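Dihydroorotase (PDB 7CA0) catalyses the reversible, zinc-dependent interconversion of N-carbamoyl-L-aspartate and dihydroorotate, the third step of de novo pyrimidine biosynthesis. Local coordinates at residues T10-V15 against F255-A260; A275-Q280 against I347-G352. One frame throughout, in Å; residues are numbered along the deposited sequence.

Contact 1 of 2, residues T10-V15 against F255-A260; sequences TCDMHV and FGSDSA. With ZN (zinc ion), chain E; FOT (5-fluoro-2,6-dioxo-1,2,3,6-tetrahydropyrimidine-4-carboxylic acid), chain G.
Asp12 reaches across to Ser257 with both carboxylate oxygens. CB lies beside Phe255, 4.1 Å from CE2 of that ring. CG stands anti to the backbone N (chi1 -177°), which brings the carboxylate to the backbone N and OG of Ser257; CG itself is 3.9 Å from Phe255 CE2. OD1 accepts a nearly straight bond from Ser257 N at 2.6 Å. His14 N bonds to the same oxygen, closing an Asx turn at the kink around Met13; the two donors come from opposite faces of the carboxylate, both tilted well out of its plane. OD2 offers its syn lone pair to Ser257 OG, 2.6 Å away, and also accepts from Gln280 NE2. Bonds at both oxygens fix the rotation of this buried group. Ser257 OG in turn accepts from Ser259 N in an ST turn. Backbone bonds flank the carboxylate: Met13 N donates to Phe255 O at 3.2 Å, and a weak bond joins Asp258 N to His14 O. Beyond them, His14 and Asp258 run alongside each other in the same direction, with ring and carboxylate planes 65° apart. Asp258 CB makes a CH-pi contact over one face of the imidazole, toward the rim and 3.9 Å from the centroid. His14 NE2 and Asp258 OD1 each bind the same zinc ion at 2.1 Å, and His16 NE2 is a further ligand. Glu179 OE1 accepts from His14 ND1, a second-shell bond that orients the ring. Metal ligands following the first and last barrel strands, here 11-15 and 253-255, are characteristic of the TIM-barrel amidohydrolase active site.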
ATOM      1  N   THR A  10      28.910 -10.847 -13.796  1.00 58.52           N
ATOM      2  CA  THR A  10      27.554 -10.658 -13.296  1.00 55.96           C
ATOM      3  C   THR A  10      26.771  -9.639 -14.114  1.00 57.33           C
ATOM      4  O   THR A  10      27.323  -8.671 -14.651  1.00 56.57           O
ATOM      5  CB  THR A  10      27.581 -10.206 -11.853  1.00 47.05           C
ATOM      6  OG1 THR A  10      28.491  -9.113 -11.741  1.00 53.10           O
ATOM      7  CG2 THR A  10      28.012 -11.339 -10.957  1.00 53.64           C
ATOM      8  N   CYS A  11      25.451  -9.824 -14.141  1.00 54.62           N
ATOM      9  CA  CYS A  11      24.567  -8.947 -14.895  1.00 58.95           C
ATOM     10  C   CYS A  11      23.451  -8.393 -14.042  1.00 49.12           C
ATOM     11  O   CYS A  11      22.765  -9.148 -13.349  1.00 51.52           O
ATOM     12  CB  CYS A  11      23.900  -9.703 -16.039  1.00 57.78           C
ATOM     13  SG  CYS A  11      24.982 -10.047 -17.306  1.00 75.95           S
ATOM     14  N   ASP A  12      23.236  -7.088 -14.162  1.00 47.58           N
ATOM     15  CA  ASP A  12      22.048  -6.417 -13.657  1.00 49.90           C
ATOM     16  C   ASP A  12      21.395  -5.718 -14.847  1.00 52.86           C
ATOM     17  O   ASP A  12      21.834  -4.640 -15.261  1.00 52.68           O
ATOM     18  CB  ASP A  12      22.393  -5.420 -12.561  1.00 40.97           C
ATOM     19  CG  ASP A  12      21.160  -4.753 -11.976  1.00 49.88           C
ATOM     20  OD1 ASP A  12      20.037  -4.956 -12.500  1.00 46.18           O
ATOM     21  OD2 ASP A  12      21.329  -3.997 -10.992  1.00 53.78           O
ATOM     22  N   MET A  13      20.335  -6.317 -15.371  1.00 53.41           N
ATOM     23  CA  MET A  13      19.698  -5.807 -16.603  1.00 47.41           C
ATOM     24  C   MET A  13      18.574  -4.790 -16.352  1.00 52.96           C
ATOM     25  O   MET A  13      17.757  -4.619 -17.238  1.00 57.31           O
ATOM     26  CB  MET A  13      19.238  -6.986 -17.458  1.00 49.40           C
ATOM     27  CG  MET A  13      20.400  -7.858 -17.921  1.00 51.63           C
ATOM     28  SD  MET A  13      21.852  -6.946 -18.488  1.00 56.13           S
ATOM     29  CE  MET A  13      22.551  -8.079 -19.674  1.00 64.46           C
ATOM     30  N   HIS A  14      18.547  -4.132 -15.197  1.00 50.84           N
ATOM     31  CA  HIS A  14      17.569  -3.064 -14.942  1.00 45.97           C
ATOM     32  C   HIS A  14      18.157  -2.116 -13.886  1.00 47.97           C
ATOM     33  O   HIS A  14      18.014  -2.360 -12.688  1.00 45.90           O
ATOM     34  CB  HIS A  14      16.238  -3.636 -14.492  1.00 48.69           C
ATOM     35  CG  HIS A  14      15.092  -2.677 -14.608  1.00 49.62           C
ATOM     36  ND1 HIS A  14      13.922  -2.995 -15.262  1.00 47.08           N
ATOM     37  CD2 HIS A  14      14.937  -1.411 -14.155  1.00 45.24           C
ATOM     38  CE1 HIS A  14      13.095  -1.966 -15.206  1.00 47.71           C
ATOM     39  NE2 HIS A  14      13.685  -0.991 -14.540  1.00 49.80           N
ATOM     40  N   VAL A  15      18.797  -1.036 -14.349  1.00 45.56           N
ATOM     41  CA  VAL A  15      19.550  -0.123 -13.494  1.00 39.98           C
ATOM     42  C   VAL A  15      19.096   1.306 -13.751  1.00 49.17           C
ATOM     43  O   VAL A  15      18.921   1.710 -14.906  1.00 48.67           O
ATOM     44  CB  VAL A  15      21.075  -0.253 -13.735  1.00 51.75           C
ATOM     45  CG1 VAL A  15      21.840   0.899 -13.069  1.00 49.83           C
ATOM     46  CG2 VAL A  15      21.596  -1.591 -13.207  1.00 44.59           C
ATOM     47  N   PHE A 255      18.271 -11.747 -13.568  1.00 53.14           N
ATOM     48  CA  PHE A 255      18.282 -10.657 -12.600  1.00 46.41           C
ATOM     49  C   PHE A 255      18.271  -9.282 -13.257  1.00 53.74           C
ATOM     50  O   PHE A 255      19.121  -8.981 -14.101  1.00 55.28           O
ATOM     51  CB  PHE A 255      19.529 -10.773 -11.733  1.00 50.80           C
ATOM     52  CG  PHE A 255      19.677  -9.674 -10.710  1.00 49.07           C
ATOM     53  CD1 PHE A 255      18.654  -9.373  -9.835  1.00 48.06           C
ATOM     54  CD2 PHE A 255      20.854  -8.957 -10.619  1.00 51.88           C
ATOM     55  CE1 PHE A 255      18.802  -8.381  -8.887  1.00 46.32           C
ATOM     56  CE2 PHE A 255      21.005  -7.955  -9.679  1.00 54.29           C
ATOM     57  CZ  PHE A 255      19.973  -7.670  -8.809  1.00 48.07           C
ATOM     58  N   GLY A 256      17.329  -8.429 -12.829  1.00 53.62           N
ATOM     59  CA  GLY A 256      17.362  -7.005 -13.102  1.00 43.58           C
ATOM     60  C   GLY A 256      16.924  -6.293 -11.842  1.00 46.68           C
ATOM     61  O   GLY A 256      15.776  -6.448 -11.422  1.00 55.46           O
ATOM     62  N   SER A 257      17.807  -5.516 -11.216  1.00 45.34           N
ATOM     63  CA  SER A 257      17.506  -5.026  -9.870  1.00 51.48           C
ATOM     64  C   SER A 257      16.359  -4.015  -9.862  1.00 51.14           C
ATOM     65  O   SER A 257      15.602  -3.957  -8.890  1.00 46.96           O
ATOM     66  CB  SER A 257      18.748  -4.400  -9.242  1.00 46.62           C
ATOM     67  OG  SER A 257      19.073  -3.185  -9.902  1.00 46.11           O
ATOM     68  N   ASP A 258      16.230  -3.204 -10.912  1.00 47.29           N
ATOM     69  CA  ASP A 258      15.423  -1.992 -10.855  1.00 46.42           C
ATOM     70  C   ASP A 258      15.815  -1.153  -9.648  1.00 55.22           C
ATOM     71  O   ASP A 258      14.983  -0.478  -9.022  1.00 52.56           O
ATOM     72  CB  ASP A 258      13.933  -2.320 -10.830  1.00 48.01           C
ATOM     73  CG  ASP A 258      13.065  -1.097 -10.960  1.00 51.02           C
ATOM     74  OD1 ASP A 258      13.515  -0.120 -11.615  1.00 48.89           O
ATOM     75  OD2 ASP A 258      11.950  -1.102 -10.378  1.00 48.35           O
ATOM     76  N   SER A 259      17.106  -1.165  -9.329  1.00 53.66           N
ATOM     77  CA  SER A 259      17.581  -0.245  -8.309  1.00 50.49           C
ATOM     78  C   SER A 259      17.273   1.166  -8.776  1.00 48.98           C
ATOM     79  O   SER A 259      17.713   1.574  -9.856  1.00 49.88           O
ATOM     80  CB  SER A 259      19.073  -0.432  -8.056  1.00 45.91           C
ATOM     81  OG  SER A 259      19.547   0.486  -7.082  1.00 44.04           O
ATOM     82  N   ALA A 260      16.481   1.882  -7.973  1.00 48.88           N
ATOM     83  CA  ALA A 260      15.887   3.175  -8.308  1.00 45.11           C
ATOM     84  C   ALA A 260      16.158   4.154  -7.170  1.00 48.42           C
ATOM     85  O   ALA A 260      15.383   4.221  -6.204  1.00 50.60           O
ATOM     86  CB  ALA A 260      14.386   3.043  -8.543  1.00 43.64           C
TER
HETATM   87 ZN    ZN E 401      13.078   0.714 -13.513  1.00 60.93          ZN
HETATM   88  C2  FOT G 403      12.724   5.050 -11.699  0.77 48.59           C
HETATM   89  C6  FOT G 403      11.735   4.838  -9.694  0.77 53.79           C
HETATM   90  C5  FOT G 403      11.071   3.684 -10.135  0.77 49.45           C
HETATM   91  O2  FOT G 403      13.457   5.683 -12.353  0.77 56.91           O
HETATM   92  N3  FOT G 403      12.137   3.933 -12.239  0.77 52.99           N
HETATM   93  N1  FOT G 403      12.544   5.516 -10.450  0.77 43.24           N
HETATM   94  O6  FOT G 403      11.660   5.322  -8.619  0.77 58.46           O
HETATM   95  F5  FOT G 403      10.230   2.949  -9.351  0.77 51.04           F
HETATM   96  C4  FOT G 403      11.305   3.219 -11.511  0.77 51.62           C
HETATM   97  C41 FOT G 403      10.610   1.961 -12.079  0.77 47.84           C
HETATM   98  O42 FOT G 403      10.435   1.800 -13.304  0.77 50.99           O
HETATM   99  O41 FOT G 403      10.183   1.041 -11.346  0.77 52.80           O

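Contact 2 of 2, residues A275-Q280 against I347-G352; sequences AGVYSQ and IPFKAG. With FOT (5-fluoro-2,6-dioxo-1,2,3,6-tetrahydropyrimidine-4-carboxylic acid), chain G.
Tyr278 O receives the one hydrogen bond between these two loops, from Phe349 N at 2.8 Å. The bond is close to straight (168° at the hydrogen). Apolar contacts accompany it. Val277 CG1, anti to its own N (chi1 180°), presses on Phe349 CB at 3.6 Å and reaches the ring at CD1, 3.7 Å away, meeting it obliquely. The Tyr278 ring presents its edge to Pro348: CD2 is 4.1 Å from CB of the proline, and Pro348 CA sits near the plane of the phenol ring. Ser279 adds a looser contact with the CB of Phe349. In the next shell, Pro348 to Ala351 form a type II beta turn, closed by a weak bond from Ala351 N to Pro348 O. Lys350 CG lies 3.6 Å above the Phe349 ring, over its centre, and Gln280 N lies over a face of the phenol ring. Phe215 meets the Phe349 ring edge-to-face, and Tyr286 touches it too, with its OH hydrogen-bonded to Phe349 O. Around the phenol, Tyr278 OH is hydrogen-bonded to Ser281 OG. Ile338 of strand 338-339 packs against both Tyr278 and Pro348, and Ile347 extends to Tyr270 of the second subunit. With a single backbone bond set among aliphatic and aromatic carbon, and no charged pair across it, the join between the loop after strand 253-255 and the turn before strand 354-362 probably rests mostly on apolar packing.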
ATOM      1  N   ALA A 275       8.023   6.257  -6.117  1.00 44.22           N
ATOM      2  CA  ALA A 275       8.084   4.791  -6.102  1.00 49.14           C
ATOM      3  C   ALA A 275       9.537   4.418  -6.249  1.00 51.77           C
ATOM      4  O   ALA A 275      10.234   5.259  -6.661  1.00 53.96           O
ATOM      5  CB  ALA A 275       7.325   4.279  -7.285  1.00 45.20           C
ATOM      6  N   GLY A 276       9.998   3.337  -5.652  1.00 49.93           N
ATOM      7  CA  GLY A 276      11.333   2.845  -6.010  1.00 39.23           C
ATOM      8  C   GLY A 276      12.186   2.406  -4.835  1.00 42.39           C
ATOM      9  O   GLY A 276      12.204   3.058  -3.778  1.00 41.08           O
ATOM     10  N   VAL A 277      12.901   1.296  -5.023  1.00 42.24           N
ATOM     11  CA  VAL A 277      13.738   0.681  -3.996  1.00 45.50           C
ATOM     12  C   VAL A 277      15.172   0.725  -4.478  1.00 46.20           C
ATOM     13  O   VAL A 277      15.443   0.371  -5.625  1.00 49.82           O
ATOM     14  CB  VAL A 277      13.312  -0.781  -3.731  1.00 50.04           C
ATOM     15  CG1 VAL A 277      14.182  -1.412  -2.680  1.00 45.61           C
ATOM     16  CG2 VAL A 277      11.833  -0.898  -3.356  1.00 49.46           C
ATOM     17  N   TYR A 278      16.083   1.158  -3.612  1.00 46.36           N
ATOM     18  CA  TYR A 278      17.501   1.238  -3.959  1.00 47.96           C
ATOM     19  C   TYR A 278      18.205  -0.018  -3.473  1.00 46.80           C
ATOM     20  O   TYR A 278      18.331  -0.227  -2.266  1.00 49.54           O
ATOM     21  CB  TYR A 278      18.161   2.475  -3.361  1.00 47.23           C
ATOM     22  CG  TYR A 278      19.659   2.487  -3.562  1.00 48.04           C
ATOM     23  CD1 TYR A 278      20.205   2.736  -4.810  1.00 49.43           C
ATOM     24  CD2 TYR A 278      20.526   2.276  -2.501  1.00 53.16           C
ATOM     25  CE1 TYR A 278      21.570   2.756  -5.006  1.00 52.08           C
ATOM     26  CE2 TYR A 278      21.889   2.289  -2.689  1.00 50.63           C
ATOM     27  CZ  TYR A 278      22.407   2.527  -3.941  1.00 51.21           C
ATOM     28  OH  TYR A 278      23.766   2.538  -4.120  1.00 52.71           O
ATOM     29  N   SER A 279      18.633  -0.866  -4.418  1.00 45.71           N
ATOM     30  CA  SER A 279      19.310  -2.124  -4.116  1.00 48.24           C
ATOM     31  C   SER A 279      20.727  -2.221  -4.680  1.00 51.46           C
ATOM     32  O   SER A 279      21.358  -3.275  -4.531  1.00 52.49           O
ATOM     33  CB  SER A 279      18.480  -3.304  -4.649  1.00 44.74           C
ATOM     34  OG  SER A 279      18.330  -3.213  -6.067  1.00 42.81           O
ATOM     35  N   GLN A 280      21.238  -1.177  -5.347  1.00 50.66           N
ATOM     36  CA  GLN A 280      22.472  -1.329  -6.126  1.00 50.11           C
ATOM     37  C   GLN A 280      23.669  -1.675  -5.255  1.00 52.32           C
ATOM     38  O   GLN A 280      24.507  -2.496  -5.639  1.00 55.80           O
ATOM     39  CB  GLN A 280      22.792  -0.050  -6.893  1.00 50.21           C
ATOM     40  CG  GLN A 280      23.599  -0.314  -8.146  1.00 46.43           C
ATOM     41  CD  GLN A 280      22.723  -0.867  -9.250  1.00 51.65           C
ATOM     42  OE1 GLN A 280      21.880  -0.141  -9.790  1.00 55.31           O
ATOM     43  NE2 GLN A 280      22.881  -2.159  -9.569  1.00 47.97           N
ATOM     44  N   ILE A 347      17.999   5.731   1.573  1.00 52.94           N
ATOM     45  CA  ILE A 347      17.738   4.568   2.417  1.00 52.34           C
ATOM     46  C   ILE A 347      17.873   3.337   1.533  1.00 53.00           C
ATOM     47  O   ILE A 347      17.142   3.215   0.530  1.00 53.02           O
ATOM     48  CB  ILE A 347      16.348   4.619   3.084  1.00 51.66           C
ATOM     49  CG1 ILE A 347      16.056   6.028   3.603  1.00 55.51           C
ATOM     50  CG2 ILE A 347      16.320   3.642   4.210  1.00 49.68           C
ATOM     51  CD1 ILE A 347      17.122   6.560   4.578  1.00 58.15           C
ATOM     52  N   PRO A 348      18.838   2.455   1.795  1.00 55.97           N
ATOM     53  CA  PRO A 348      18.986   1.248   0.989  1.00 48.95           C
ATOM     54  C   PRO A 348      17.974   0.199   1.409  1.00 49.42           C
ATOM     55  O   PRO A 348      17.520   0.158   2.555  1.00 54.73           O
ATOM     56  CB  PRO A 348      20.414   0.803   1.302  1.00 52.15           C
ATOM     57  CG  PRO A 348      20.586   1.226   2.729  1.00 57.80           C
ATOM     58  CD  PRO A 348      19.859   2.536   2.854  1.00 59.77           C
ATOM     59  N   PHE A 349      17.658  -0.673   0.459  1.00 44.79           N
ATOM     60  CA  PHE A 349      16.805  -1.820   0.713  1.00 44.90           C
ATOM     61  C   PHE A 349      17.295  -2.615   1.921  1.00 49.37           C
ATOM     62  O   PHE A 349      18.492  -2.908   2.055  1.00 52.30           O
ATOM     63  CB  PHE A 349      16.788  -2.694  -0.547  1.00 41.83           C
ATOM     64  CG  PHE A 349      15.953  -3.927  -0.431  1.00 43.93           C
ATOM     65  CD1 PHE A 349      14.668  -3.876   0.096  1.00 46.15           C
ATOM     66  CD2 PHE A 349      16.440  -5.140  -0.888  1.00 42.13           C
ATOM     67  CE1 PHE A 349      13.889  -5.032   0.192  1.00 42.89           C
ATOM     68  CE2 PHE A 349      15.678  -6.294  -0.791  1.00 42.11           C
ATOM     69  CZ  PHE A 349      14.406  -6.245  -0.255  1.00 43.75           C
ATOM     70  N   LYS A 350      16.368  -2.952   2.812  1.00 48.46           N
ATOM     71  CA  LYS A 350      16.688  -3.762   3.992  1.00 53.92           C
ATOM     72  C   LYS A 350      17.726  -3.074   4.879  1.00 59.37           C
ATOM     73  O   LYS A 350      18.572  -3.738   5.484  1.00 64.42           O
ATOM     74  CB  LYS A 350      17.171  -5.160   3.593  1.00 46.83           C
ATOM     75  CG  LYS A 350      16.068  -6.083   3.101  1.00 43.91           C
ATOM     76  CD  LYS A 350      16.633  -7.390   2.524  1.00 45.29           C
ATOM     77  CE  LYS A 350      17.523  -8.140   3.511  1.00 46.39           C
ATOM     78  NZ  LYS A 350      16.864  -8.459   4.815  1.00 49.95           N
ATOM     79  N   ALA A 351      17.666  -1.746   4.949  1.00 49.58           N
ATOM     80  CA  ALA A 351      18.589  -0.971   5.768  1.00 58.33           C
ATOM     81  C   ALA A 351      18.651  -1.513   7.191  1.00 66.68           C
ATOM     82  O   ALA A 351      17.620  -1.807   7.806  1.00 57.01           O
ATOM     83  CB  ALA A 351      18.180   0.505   5.774  1.00 54.52           C
ATOM     84  N   GLY A 352      19.884  -1.726   7.675  1.00 67.69           N
ATOM     85  CA  GLY A 352      20.129  -2.163   9.033  1.00 61.77           C
ATOM     86  C   GLY A 352      20.151  -3.658   9.215  1.00 65.73           C
ATOM     87  O   GLY A 352      20.554  -4.132  10.288  1.00 73.41           O
TER
HETATM   88  C2  FOT G 403      12.724   5.050 -11.699  0.77 48.59           C
HETATM   89  C6  FOT G 403      11.735   4.838  -9.694  0.77 53.79           C
HETATM   90  C5  FOT G 403      11.071   3.684 -10.135  0.77 49.45           C
HETATM   91  O2  FOT G 403      13.457   5.683 -12.353  0.77 56.91           O
HETATM   92  N3  FOT G 403      12.137   3.933 -12.239  0.77 52.99           N
HETATM   93  N1  FOT G 403      12.544   5.516 -10.450  0.77 43.24           N
HETATM   94  O6  FOT G 403      11.660   5.322  -8.619  0.77 58.46           O
HETATM   95  F5  FOT G 403      10.230   2.949  -9.351  0.77 51.04           F
HETATM   96  C4  FOT G 403      11.305   3.219 -11.511  0.77 51.62           C
HETATM   97  C41 FOT G 403      10.610   1.961 -12.079  0.77 47.84           C
HETATM   98  O42 FOT G 403      10.435   1.800 -13.304  0.77 50.99           O
HETATM   99  O41 FOT G 403      10.183   1.041 -11.346  0.77 52.80           O

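In the fold
Contact 1 closes before contact 2 opens along the chain, and their centres lie 13 Å apart. The chain from the end of strand 253-255 up to Gln280 takes part in both. Its far end folds back on its start: Val277 O is 3.0 Å from Ala260 N, a probable hydrogen bond, and Ser259 OG is hydrogen-bonded to Ser279 N. Gln280 also ties this stretch to strand 11-15. Both contacts touch the bound 5-fluoroorotate: Ala260 CB comes within 3.4 Å of its C6, and Gly276 CA within 3.5 Å of its F5. Contact 1 lies at the zinc, whereas residues 275-280 run from the ligand pocket to the 347-352 turn.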